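PDB 4ATF: beta-agarase B from Zobellia galactanivorans, which hydrolyses the beta-1,4-linkages between beta-D-galactose and 3,6-anhydro-alpha-L-galactose in agarose, cutting the chain at random with retention of anomeric configuration. Local coordinates for residues E39-A44 with Y77-E82; G99-K104 with I257-E262; Y112-A117 with V296-I301; S126-L131 with D140-Y145. The protein carries 1 engineered substitution. One frame throughout, in Å; residues are numbered along the deposited sequence. Where two conformers were deposited one is given.

Contact 1 (E39-A44 with Y77-E82). With NA (sodium ion), chain I.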
# COMPACT_ATOMS: atom_id res chain seq x y z
N GLU A 39 -0.60 19.50 4.52
CA GLU A 39 -1.37 20.69 4.87
C GLU A 39 -1.26 21.83 3.82
O GLU A 39 -1.89 22.87 3.96
CB GLU A 39 -1.19 21.13 6.34
CG GLU A 39 -1.71 20.08 7.36
CD GLU A 39 -3.26 19.99 7.48
OE1 GLU A 39 -3.95 21.01 7.32
OE2 GLU A 39 -3.80 18.87 7.73
N TYR A 40 -0.55 21.60 2.71
CA TYR A 40 -0.34 22.63 1.68
C TYR A 40 -1.29 22.32 0.54
O TYR A 40 -1.83 21.20 0.49
CB TYR A 40 1.12 22.54 1.17
CG TYR A 40 1.56 21.13 0.88
CD1 TYR A 40 2.15 20.35 1.87
CD2 TYR A 40 1.38 20.55 -0.40
CE1 TYR A 40 2.60 19.00 1.59
CE2 TYR A 40 1.77 19.22 -0.68
CZ TYR A 40 2.37 18.44 0.34
OH TYR A 40 2.79 17.15 0.06
N GLU A 41 -1.42 23.23 -0.43
CA GLU A 41 -2.26 22.97 -1.59
C GLU A 41 -1.40 22.52 -2.78
O GLU A 41 -0.52 23.25 -3.15
CB GLU A 41 -3.08 24.24 -1.96
CG GLU A 41 -4.11 24.66 -0.87
CD GLU A 41 -5.34 23.70 -0.82
OE1 GLU A 41 -5.95 23.37 -1.89
OE2 GLU A 41 -5.70 23.29 0.32
N ALA A 42 -1.68 21.40 -3.42
CA ALA A 42 -0.88 21.02 -4.59
C ALA A 42 -1.85 20.68 -5.72
O ALA A 42 -2.43 19.56 -5.73
CB ALA A 42 0.01 19.82 -4.26
N PRO A 43 -2.07 21.62 -6.65
CA PRO A 43 -3.01 21.36 -7.80
C PRO A 43 -2.59 20.10 -8.59
O PRO A 43 -1.40 19.85 -8.75
CB PRO A 43 -2.88 22.64 -8.66
CG PRO A 43 -2.38 23.68 -7.69
CD PRO A 43 -1.46 22.96 -6.73
N ALA A 44 -3.58 19.32 -9.03
CA ALA A 44 -3.34 18.04 -9.75
C ALA A 44 -2.33 18.16 -10.90
O ALA A 44 -1.42 17.34 -11.01
CB ALA A 44 -4.70 17.45 -10.26
N TYR A 77 -3.56 14.83 -6.14
CA TYR A 77 -3.43 16.25 -5.73
C TYR A 77 -3.39 16.35 -4.20
O TYR A 77 -3.58 15.34 -3.50
CB TYR A 77 -4.56 17.11 -6.30
CG TYR A 77 -5.96 16.73 -5.84
CD1 TYR A 77 -6.57 15.57 -6.35
CD2 TYR A 77 -6.70 17.57 -5.00
CE1 TYR A 77 -7.95 15.22 -5.98
CE2 TYR A 77 -8.08 17.24 -4.61
CZ TYR A 77 -8.66 16.06 -5.11
OH TYR A 77 -9.91 15.70 -4.74
N VAL A 78 -3.14 17.54 -3.69
CA VAL A 78 -3.30 17.75 -2.24
C VAL A 78 -4.15 18.96 -1.96
O VAL A 78 -3.91 20.03 -2.52
CB VAL A 78 -2.06 17.46 -1.36
CG1 VAL A 78 -0.83 16.98 -2.09
CG2 VAL A 78 -1.90 18.24 -0.12
N ALA A 79 -5.20 18.74 -1.17
CA ALA A 79 -6.17 19.84 -0.93
C ALA A 79 -6.90 19.63 0.41
O ALA A 79 -7.10 18.47 0.84
CB ALA A 79 -7.19 19.95 -2.09
N ASP A 80 -7.25 20.73 1.08
CA ASP A 80 -8.12 20.66 2.24
C ASP A 80 -7.57 19.71 3.34
O ASP A 80 -8.35 19.05 4.01
CB ASP A 80 -9.52 20.23 1.79
CG ASP A 80 -10.13 21.23 0.78
OD1 ASP A 80 -9.78 22.44 0.79
OD2 ASP A 80 -10.94 20.79 -0.02
N GLY A 81 -6.23 19.62 3.47
CA GLY A 81 -5.59 18.82 4.52
C GLY A 81 -5.26 17.37 4.21
O GLY A 81 -4.73 16.66 5.09
N GLU A 82 -5.56 16.90 2.98
CA GLU A 82 -5.30 15.50 2.62
C GLU A 82 -4.61 15.38 1.28
O GLU A 82 -4.89 16.14 0.38
CB GLU A 82 -6.64 14.71 2.48
CG GLU A 82 -7.50 14.72 3.67
CD GLU A 82 -8.86 14.15 3.41
OE1 GLU A 82 -9.08 13.27 2.53
OE2 GLU A 82 -9.73 14.58 4.13
NA NA I . -3.40 16.20 6.76
O HOH W 1 -4.09 20.29 1.99
O HOH W 2 -3.30 17.27 8.91

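Contact 2 (G99-K104 with I257-E262). With GAL (beta-D-galactopyranose), chain E.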
# COMPACT_ATOMS: atom_id res chain seq x y z
N GLY A 99 -4.37 7.75 -9.69
CA GLY A 99 -3.12 8.32 -9.16
C GLY A 99 -2.11 7.32 -8.60
O GLY A 99 -2.47 6.21 -8.17
N CYS A 100 -0.85 7.76 -8.55
CA CYS A 100 0.26 7.01 -7.88
C CYS A 100 1.35 8.04 -7.55
O CYS A 100 1.69 8.85 -8.43
CB CYS A 100 0.83 5.96 -8.85
SG CYS A 100 2.06 4.87 -8.09
N ILE A 101 1.85 8.05 -6.31
CA ILE A 101 2.96 8.92 -5.96
C ILE A 101 4.04 8.04 -5.29
O ILE A 101 3.71 6.97 -4.78
CB ILE A 101 2.56 10.11 -5.02
CG1 ILE A 101 2.33 9.68 -3.55
CG2 ILE A 101 1.34 10.96 -5.65
CD1 ILE A 101 2.07 10.94 -2.56
N THR A 102 5.29 8.49 -5.35
CA THR A 102 6.45 7.78 -4.78
C THR A 102 7.29 8.75 -3.94
O THR A 102 7.46 9.91 -4.34
CB THR A 102 7.34 7.20 -5.90
OG1 THR A 102 6.54 6.41 -6.80
CG2 THR A 102 8.50 6.34 -5.31
N SER A 103 7.79 8.31 -2.79
CA SER A 103 8.70 9.16 -1.99
C SER A 103 10.03 9.43 -2.73
O SER A 103 10.53 8.61 -3.49
CB SER A 103 9.01 8.55 -0.62
OG SER A 103 9.64 7.27 -0.79
N LYS A 104 10.59 10.62 -2.53
CA LYS A 104 11.87 10.95 -3.14
C LYS A 104 13.04 10.43 -2.29
O LYS A 104 14.18 10.53 -2.74
CB LYS A 104 11.98 12.45 -3.42
CG LYS A 104 11.19 12.77 -4.78
CD LYS A 104 11.40 14.15 -5.20
CE LYS A 104 10.80 14.35 -6.59
NZ LYS A 104 10.66 15.73 -6.92
N ILE A 257 8.43 4.63 -0.68
CA ILE A 257 7.09 4.59 -0.14
C ILE A 257 6.18 4.91 -1.32
O ILE A 257 6.45 5.87 -2.05
CB ILE A 257 6.92 5.66 0.96
CG1 ILE A 257 7.93 5.45 2.11
CG2 ILE A 257 5.40 5.70 1.42
CD1 ILE A 257 7.90 6.67 3.14
N ILE A 258 5.16 4.11 -1.56
CA ILE A 258 4.27 4.34 -2.73
C ILE A 258 2.83 4.44 -2.17
O ILE A 258 2.46 3.65 -1.29
CB ILE A 258 4.38 3.16 -3.76
CG1 ILE A 258 5.87 2.97 -4.18
CG2 ILE A 258 3.40 3.33 -4.93
CD1 ILE A 258 6.09 1.87 -5.24
N ILE A 259 2.06 5.45 -2.65
CA ILE A 259 0.64 5.59 -2.29
C ILE A 259 -0.13 5.61 -3.63
O ILE A 259 0.17 6.46 -4.47
CB ILE A 259 0.39 6.90 -1.47
CG1 ILE A 259 1.29 6.88 -0.22
CG2 ILE A 259 -1.16 7.03 -1.15
CD1 ILE A 259 1.15 8.11 0.72
N ASN A 260 -1.13 4.75 -3.82
CA ASN A 260 -1.84 4.72 -5.08
C ASN A 260 -3.17 4.06 -4.93
O ASN A 260 -3.57 3.66 -3.82
CB ASN A 260 -0.98 4.05 -6.23
CG ASN A 260 -0.87 2.51 -6.13
OD1 ASN A 260 -1.75 1.84 -5.61
ND2 ASN A 260 0.20 1.94 -6.68
N THR A 261 -3.91 4.02 -6.05
CA THR A 261 -5.04 3.10 -6.21
C THR A 261 -4.71 2.25 -7.42
O THR A 261 -3.88 2.68 -8.25
CB THR A 261 -6.44 3.80 -6.30
OG1 THR A 261 -6.53 4.57 -7.51
CG2 THR A 261 -6.63 4.76 -5.08
N GLU A 262 -5.39 1.09 -7.55
CA GLU A 262 -5.07 0.11 -8.64
C GLU A 262 -6.30 -0.69 -8.99
O GLU A 262 -7.06 -1.10 -8.09
CB GLU A 262 -3.98 -0.96 -8.26
CG GLU A 262 -2.59 -0.45 -8.12
CD GLU A 262 -1.55 -1.54 -7.68
OE1 GLU A 262 -1.89 -2.72 -7.54
OE2 GLU A 262 -0.39 -1.18 -7.37
C1 GAL E . 1.01 -5.69 -3.75
C2 GAL E . 1.49 -6.10 -5.14
C3 GAL E . 2.10 -4.99 -6.00
C4 GAL E . 1.05 -3.87 -6.07
C5 GAL E . 0.59 -3.50 -4.63
C6 GAL E . -0.38 -2.31 -4.57
O2 GAL E . 2.51 -7.02 -4.88
O3 GAL E . 2.33 -5.61 -7.28
O4 GAL E . -0.05 -4.37 -6.78
O5 GAL E . 0.10 -4.60 -3.85
O6 GAL E . -0.60 -2.10 -3.17
O HOH W 3 -6.33 7.33 -7.60

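Contact 3 (Y112-A117 with V296-I301). With NA (sodium ion), chain I.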
# COMPACT_ATOMS: atom_id res chain seq x y z
N TYR A 112 9.33 2.57 11.67
CA TYR A 112 7.88 2.44 11.91
C TYR A 112 7.25 3.46 10.96
O TYR A 112 7.62 4.65 11.03
CB TYR A 112 7.51 2.86 13.37
CG TYR A 112 6.00 2.71 13.58
CD1 TYR A 112 5.44 1.43 13.56
CD2 TYR A 112 5.16 3.82 13.71
CE1 TYR A 112 4.02 1.24 13.67
CE2 TYR A 112 3.72 3.65 13.85
CZ TYR A 112 3.18 2.34 13.80
OH TYR A 112 1.84 2.09 13.88
N ILE A 113 6.28 3.02 10.15
CA ILE A 113 5.59 3.90 9.21
C ILE A 113 4.11 3.70 9.35
O ILE A 113 3.66 2.56 9.39
CB ILE A 113 6.02 3.58 7.77
CG1 ILE A 113 7.53 3.79 7.60
CG2 ILE A 113 5.22 4.43 6.76
CD1 ILE A 113 8.06 3.25 6.22
N GLU A 114 3.35 4.81 9.44
CA GLU A 114 1.93 4.77 9.69
C GLU A 114 1.21 5.86 8.90
O GLU A 114 1.56 7.08 8.96
CB GLU A 114 1.70 4.96 11.20
CG GLU A 114 0.26 4.73 11.67
CD GLU A 114 0.11 5.00 13.18
OE1 GLU A 114 -0.06 6.18 13.55
OE2 GLU A 114 0.15 4.05 13.99
N ALA A 115 0.18 5.44 8.19
CA ALA A 115 -0.66 6.37 7.43
C ALA A 115 -2.02 6.45 8.06
O ALA A 115 -2.57 5.41 8.40
CB ALA A 115 -0.84 5.84 6.03
N ARG A 116 -2.56 7.67 8.22
CA ARG A 116 -3.94 7.81 8.59
C ARG A 116 -4.75 8.04 7.27
O ARG A 116 -4.55 9.06 6.56
CB ARG A 116 -4.11 8.96 9.61
CG ARG A 116 -5.61 9.26 9.97
CD ARG A 116 -5.76 10.31 11.07
NE ARG A 116 -7.14 10.23 11.68
CZ ARG A 116 -8.16 11.00 11.33
NH1 ARG A 116 -8.00 11.95 10.40
NH2 ARG A 116 -9.35 10.85 11.91
N ALA A 117 -5.61 7.08 6.91
CA ALA A 117 -6.19 7.08 5.58
C ALA A 117 -7.61 6.58 5.61
O ALA A 117 -8.04 5.86 6.56
CB ALA A 117 -5.31 6.14 4.58
N VAL A 296 -5.60 10.53 2.13
CA VAL A 296 -4.59 10.23 3.14
C VAL A 296 -4.39 11.52 3.93
O VAL A 296 -3.98 12.52 3.37
CB VAL A 296 -3.23 9.73 2.53
CG1 VAL A 296 -2.15 9.58 3.61
CG2 VAL A 296 -3.45 8.40 1.84
N ASP A 297 -4.74 11.51 5.22
CA ASP A 297 -4.57 12.70 6.07
C ASP A 297 -3.07 12.92 6.36
O ASP A 297 -2.58 14.06 6.29
CB ASP A 297 -5.39 12.49 7.38
CG ASP A 297 -5.38 13.71 8.30
OD1 ASP A 297 -4.95 14.80 7.88
OD2 ASP A 297 -5.82 13.58 9.48
N TRP A 298 -2.34 11.85 6.66
CA TRP A 298 -0.88 11.97 6.90
C TRP A 298 -0.18 10.63 6.86
O TRP A 298 -0.81 9.57 6.92
CB TRP A 298 -0.55 12.72 8.24
CG TRP A 298 -1.38 12.32 9.52
CD1 TRP A 298 -2.37 13.07 10.18
CD2 TRP A 298 -1.18 11.13 10.32
NE1 TRP A 298 -2.79 12.38 11.35
CE2 TRP A 298 -2.08 11.21 11.44
CE3 TRP A 298 -0.35 10.01 10.19
CZ2 TRP A 298 -2.15 10.19 12.43
CZ3 TRP A 298 -0.43 8.98 11.15
CH2 TRP A 298 -1.33 9.09 12.26
N ILE A 299 1.14 10.70 6.73
CA ILE A 299 1.98 9.54 6.80
C ILE A 299 3.19 9.93 7.65
O ILE A 299 3.85 10.97 7.38
CB ILE A 299 2.34 8.96 5.40
CG1 ILE A 299 3.16 7.63 5.57
CG2 ILE A 299 3.03 10.02 4.53
CD1 ILE A 299 3.24 6.84 4.24
N ARG A 300 3.42 9.18 8.73
CA ARG A 300 4.45 9.56 9.68
C ARG A 300 5.42 8.38 9.77
O ARG A 300 5.02 7.20 9.67
CB ARG A 300 3.82 9.95 11.03
CG ARG A 300 3.15 8.78 11.83
CD ARG A 300 2.34 9.44 13.00
NE ARG A 300 1.78 8.38 13.87
CZ ARG A 300 1.99 8.30 15.20
NH1 ARG A 300 2.68 9.25 15.88
NH2 ARG A 300 1.44 7.29 15.89
N ILE A 301 6.69 8.71 9.93
CA ILE A 301 7.80 7.78 9.83
C ILE A 301 8.74 8.04 11.03
O ILE A 301 9.12 9.19 11.28
CB ILE A 301 8.60 8.04 8.52
CG1 ILE A 301 7.71 7.75 7.28
CG2 ILE A 301 9.89 7.22 8.56
CD1 ILE A 301 7.93 8.72 6.04
NA NA I . -3.40 16.20 6.76
O HOH W 2 -3.30 17.27 8.91

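Contact 4 (S126-L131 with D140-Y145). Engineered in segment 140-145: Asp143 (natural residue Glu). With GAL (beta-D-galactopyranose), chain E; AAL (3,6-anhydro-alpha-L-galactopyranose), chain B.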
# COMPACT_ATOMS: atom_id res chain seq x y z
N SER A 126 -7.12 0.49 -2.53
CA SER A 126 -6.54 1.67 -1.84
C SER A 126 -5.24 1.21 -1.20
O SER A 126 -5.28 0.33 -0.35
CB SER A 126 -7.50 2.13 -0.74
OG SER A 126 -8.75 2.52 -1.28
N ASP A 127 -4.09 1.73 -1.63
CA ASP A 127 -2.78 1.14 -1.27
C ASP A 127 -1.82 2.15 -0.64
O ASP A 127 -1.65 3.27 -1.18
CB ASP A 127 -2.10 0.64 -2.56
CG ASP A 127 -2.88 -0.47 -3.24
OD1 ASP A 127 -3.35 -1.36 -2.51
OD2 ASP A 127 -3.03 -0.43 -4.51
N VAL A 128 -1.11 1.72 0.41
CA VAL A 128 0.09 2.38 0.90
C VAL A 128 1.09 1.24 1.07
O VAL A 128 0.85 0.29 1.83
CB VAL A 128 -0.14 3.04 2.30
CG1 VAL A 128 1.15 3.65 2.87
CG2 VAL A 128 -1.25 4.12 2.20
N TRP A 129 2.24 1.33 0.39
CA TRP A 129 3.18 0.21 0.36
C TRP A 129 4.63 0.64 0.20
O TRP A 129 4.90 1.86 -0.08
CB TRP A 129 2.72 -0.83 -0.70
CG TRP A 129 2.46 -0.35 -2.08
CD1 TRP A 129 1.57 0.63 -2.51
CD2 TRP A 129 3.09 -0.86 -3.26
NE1 TRP A 129 1.62 0.74 -3.88
CE2 TRP A 129 2.54 -0.18 -4.37
CE3 TRP A 129 4.06 -1.88 -3.49
CZ2 TRP A 129 2.94 -0.44 -5.70
CZ3 TRP A 129 4.45 -2.17 -4.82
CH2 TRP A 129 3.88 -1.43 -5.92
N LEU A 130 5.57 -0.31 0.39
CA LEU A 130 7.03 -0.04 0.30
C LEU A 130 7.57 -0.97 -0.77
O LEU A 130 7.16 -2.17 -0.80
CB LEU A 130 7.77 -0.38 1.61
CG LEU A 130 7.15 0.32 2.84
CD1 LEU A 130 7.94 -0.17 4.10
CD2 LEU A 130 7.17 1.87 2.72
N LEU A 131 8.47 -0.50 -1.62
CA LEU A 131 8.96 -1.39 -2.75
C LEU A 131 10.44 -1.07 -2.97
O LEU A 131 10.78 0.12 -3.12
CB LEU A 131 8.18 -1.10 -4.05
CG LEU A 131 8.56 -1.91 -5.28
CD1 LEU A 131 8.21 -3.37 -4.97
CD2 LEU A 131 7.75 -1.40 -6.51
N ASP A 140 3.42 -4.41 2.24
CA ASP A 140 2.15 -3.65 2.26
C ASP A 140 1.90 -2.93 3.58
O ASP A 140 2.20 -3.47 4.64
CB ASP A 140 0.98 -4.58 2.20
CG ASP A 140 0.93 -5.37 0.98
OD1 ASP A 140 1.58 -5.09 -0.06
OD2 ASP A 140 0.20 -6.37 1.15
N ILE A 141 1.43 -1.71 3.61
CA ILE A 141 1.05 -1.17 4.91
C ILE A 141 -0.50 -1.18 4.92
O ILE A 141 -1.19 -1.65 5.89
CB ILE A 141 1.68 0.22 5.13
CG1 ILE A 141 3.22 0.09 5.17
CG2 ILE A 141 1.13 0.92 6.42
CD1 ILE A 141 3.93 1.42 4.95
N LEU A 142 -1.06 -0.78 3.78
CA LEU A 142 -2.54 -0.80 3.64
C LEU A 142 -2.81 -1.38 2.23
O LEU A 142 -2.23 -0.91 1.23
CB LEU A 142 -3.13 0.61 3.67
CG LEU A 142 -4.64 0.79 3.32
CD1 LEU A 142 -5.57 -0.04 4.23
CD2 LEU A 142 -5.04 2.35 3.39
N ASP A 143 -3.69 -2.36 2.12
CA ASP A 143 -4.09 -2.85 0.80
C ASP A 143 -5.53 -3.31 1.01
O ASP A 143 -5.80 -4.33 1.71
CB ASP A 143 -3.15 -3.99 0.30
CG ASP A 143 -3.73 -4.75 -0.95
OD1 ASP A 143 -4.32 -4.20 -1.89
OD2 ASP A 143 -3.55 -5.94 -1.05
N ALA A 144 -6.49 -2.52 0.53
CA ALA A 144 -7.93 -2.78 0.86
C ALA A 144 -8.82 -2.43 -0.30
O ALA A 144 -8.55 -1.46 -1.01
CB ALA A 144 -8.36 -1.91 2.15
N TYR A 145 -9.89 -3.21 -0.45
CA TYR A 145 -10.91 -3.07 -1.52
C TYR A 145 -12.16 -2.67 -0.75
O TYR A 145 -12.88 -3.53 -0.23
CB TYR A 145 -11.08 -4.43 -2.27
CG TYR A 145 -9.74 -4.94 -2.76
CD1 TYR A 145 -8.93 -5.73 -1.92
CD2 TYR A 145 -9.21 -4.58 -4.02
CE1 TYR A 145 -7.67 -6.18 -2.33
CE2 TYR A 145 -7.90 -5.07 -4.44
CZ TYR A 145 -7.17 -5.86 -3.58
OH TYR A 145 -5.89 -6.34 -3.91
C1 GAL E . 1.01 -5.69 -3.75
C2 GAL E . 1.49 -6.10 -5.14
C3 GAL E . 2.10 -4.99 -6.00
C4 GAL E . 1.05 -3.87 -6.07
C5 GAL E . 0.59 -3.50 -4.63
C6 GAL E . -0.38 -2.31 -4.57
O2 GAL E . 2.51 -7.02 -4.88
O3 GAL E . 2.33 -5.61 -7.28
O4 GAL E . -0.05 -4.37 -6.78
O5 GAL E . 0.10 -4.60 -3.85
O6 GAL E . -0.60 -2.10 -3.17
C1 AAL B . 3.71 -5.68 -7.69
C2 AAL B . 3.78 -6.56 -8.97
C3 AAL B . 5.13 -6.25 -9.69
C4 AAL B . 5.41 -4.83 -9.99
C5 AAL B . 5.46 -4.23 -8.61
C6 AAL B . 6.49 -5.21 -7.98
O2 AAL B . 2.68 -6.24 -9.82
O3 AAL B . 6.24 -6.44 -8.73
O4 AAL B . 6.54 -4.47 -10.73
O5 AAL B . 4.19 -4.29 -7.89
O HOH W 4 -10.55 0.48 -1.89

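Contact 1 (E39-A44 with Y77-E82)
Ala42 and Val78 form a single antiparallel bridge, a hydrogen-bonded pair in which Ala42 N reaches Val78 O at 2.8 Å and Val78 N returns to Ala42 O at 3.0 Å. Beside it, both methyls of Val78 are engaged. CG1 touches Ala42 CB, while CG2 lies over one face of the Tyr40 ring, 4.2 Å from its centroid and 26° off the normal. Tyr40 can offer that face because its CG sits between the backbone N and the carbonyl carbon (chi1 46°), and its hydroxyl is hydrogen-bonded to Asp36. Phe51 of helix 49-54 also packs on Ala42 and Val78.

Residues Ala79 to Glu82 make a type I' turn, held to the loop in two ways. Asp80 N donates to the syn side of Glu41 OE2 at 3.1 Å, a nearly straight bond of 164°, and one water links Tyr40 O with Gly81 N. The turn also meets the metal: Gly81 O binds sodium at 2.2 Å and Glu39 OE2 lies at a longer 2.9 Å from the ion. With a water, Asn37 and Asp297, they form a sodium site on the surface of this GH16 domain, in which a loop, a beta-hairpin turn and strand 293-306 share one cation.

Contact 2 (G99-K104 with I257-E262)
Ile101 and Ile259 form the hydrogen-bonded pair at the middle of an antiparallel strand pairing in the beta-sandwich of this GH16 enzyme. The strand axes run 174° apart and approach to 4.8 Å. Ile101 N meets Ile259 O at 3.0 Å, and the return bond from Ile259 N to Ile101 O is 3.1 Å. On one side of the sheet these two isoleucines lie side by side, CG1 of Ile101 against CB of Ile259. On the other, Cys100 SG, anti to its backbone N (chi1 -174°), reaches along the strands to CG2 of Ile258 at 3.8 Å and also touches Asn260 CB.

The ladder ends differently at its two extremities. At Gly99 the bond from Thr261 N to Gly99 O is weak, and a water bridging Gly99 N and Thr261 OG1 adds a second link. At Ser103 the backbone N donates to Ile257 O, while the side chain takes over the return bond.

Further out, strand 125-132 flanks strand 255-262 through backbone bonds between Ile258 and Trp129 and between Asp127 and Asn260. Trp71 packs on Cys100 and Asn260, and Cys100 also touches the substrate-binding Tyr59. Strand 255-262 ends with Glu262 in the agarose-binding cleft, where galactose O4 donates to Glu262 OE1 at 2.6 Å. At the other end of this pairing, Ser103 OG accepts from Ile257 N at 2.9 Å and 173° while also hydrogen-bonding to Thr105 O.

Contact 3 (Y112-A117 with V296-I301)
A classic beta bulge marks this antiparallel pairing in the GH16 beta-sandwich: Asp297 and Trp298 both face Arg116, shifting the register by one before Ala117 pairs with Val296. Arg116 N donates to Trp298 O, and Asp297 N donates to Arg116 O at 2.8 Å. The extended Arg116 side chain (CG anti to the backbone N, chi1 175°) then serves both bulge residues. Its CB stands over the centre of the six-membered ring of Trp298, 3.5 Å from the centroid and 10° off the normal, while NH1 makes a salt bridge of 2.9 Å to the anti side of Asp297 OD2. The other carboxylate oxygen, OD1, binds sodium at 2.4 Å and the Asp297 carbonyl O binds it at 2.3 Å, giving a chelate from one residue. The charges on Arg116 and sodium may together stabilise the ionised carboxylate.

Farther along the same face, Arg300 grips Glu114 side-on. NE at 2.9 Å and NH2 at 3.0 Å both donate to OE1, meeting it from the same face of the carboxylate, above its plane. Glu114 OE2 accepts from Tyr112 OH and pairs with Arg200, so both oxygens of this buried acid are satisfied, and Arg300 also donates to the carbonyls of Ile17 and Pro18.

The opposite face is apolar, with Ile113 CG2 beside Ile299 CG1. Strand 199-207 continues the sheet beyond 112-117, and Val296 bonds to Leu83 of strand 82-89 on the other flank. Across the interior, Ile299 and Ile301 pack on Ile257, while Ile113 meets Ile141 and Ala117 meets Leu142 of strand 137-145.

Contact 4 (S126-L131 with D140-Y145)
Hydrogen bonding joins Val128 to Ile141 and Leu142 in a classic beta bulge. Both residues face Val128, whose carbonyl O accepts from Ile141 N at 2.7 Å and from Leu142 N at 2.9 Å, each donor in the carbonyl plane. Beyond the bulge, Ser126 and Ala144 exchange backbone bonds; a water spans Ser126 OG and Ala144 O, and OG is also hydrogen-bonded to Met120 N. The register shift places Asp140 opposite Trp129.

Apolar contacts occupy the interior side: Val128 CB meets Leu142 CB, and Ile141 CD1 lies 4.0 Å from Leu130 CD2.

Carboxylate and sugar contacts lie on the cleft side. Asp127 and Asp143 lie side by side with OD1 atoms 3.1 Å apart, two acceptors with no bond between them, their carboxylates turned 46° apart. Asp143, engineered in place of the glutamate inferred to be the proton donor, is hydrogen-bonded through OD2 to His165; Asp140 lies next to Glu138, the likely nucleophile. Trp129, its CG between the backbone N and the carbonyl carbon (chi1 53°), turns one ring face to galactose, C5 standing 3.7 Å above its centre, and its CH2 is 3.5 Å from O5 of the anhydrogalactose. This is a sugar platform in the agarose cleft.

The two strands form a hairpin. Strand 255-262 borders it beside 125-132, through backbone bonds to Asp127 and Trp129, and strand 164-172 beside 137-145, where Val164 packs on Leu142 and Ala144.

From the N terminus, contact 1 closes first, tying the loop after strand 27-31 to the turn between strands 76-79 and 82-89. Contacts 2 and 3 follow and cross, since 112-117 falls inside the loop closed by contact 2 while its partner 296-301 lies beyond 257-262; together they bring the C-terminal strands back among the early ones. Contact 4, a local hairpin, nests inside both loops. Contacts 1 and 3 share the sodium ion and a water. Contacts 2 and 4 belong to neighbouring strands and touch the same galactose, whereas isoleucines and other apolar residues of contact 3 pack against both, joining the substrate-bearing layer to the outer one.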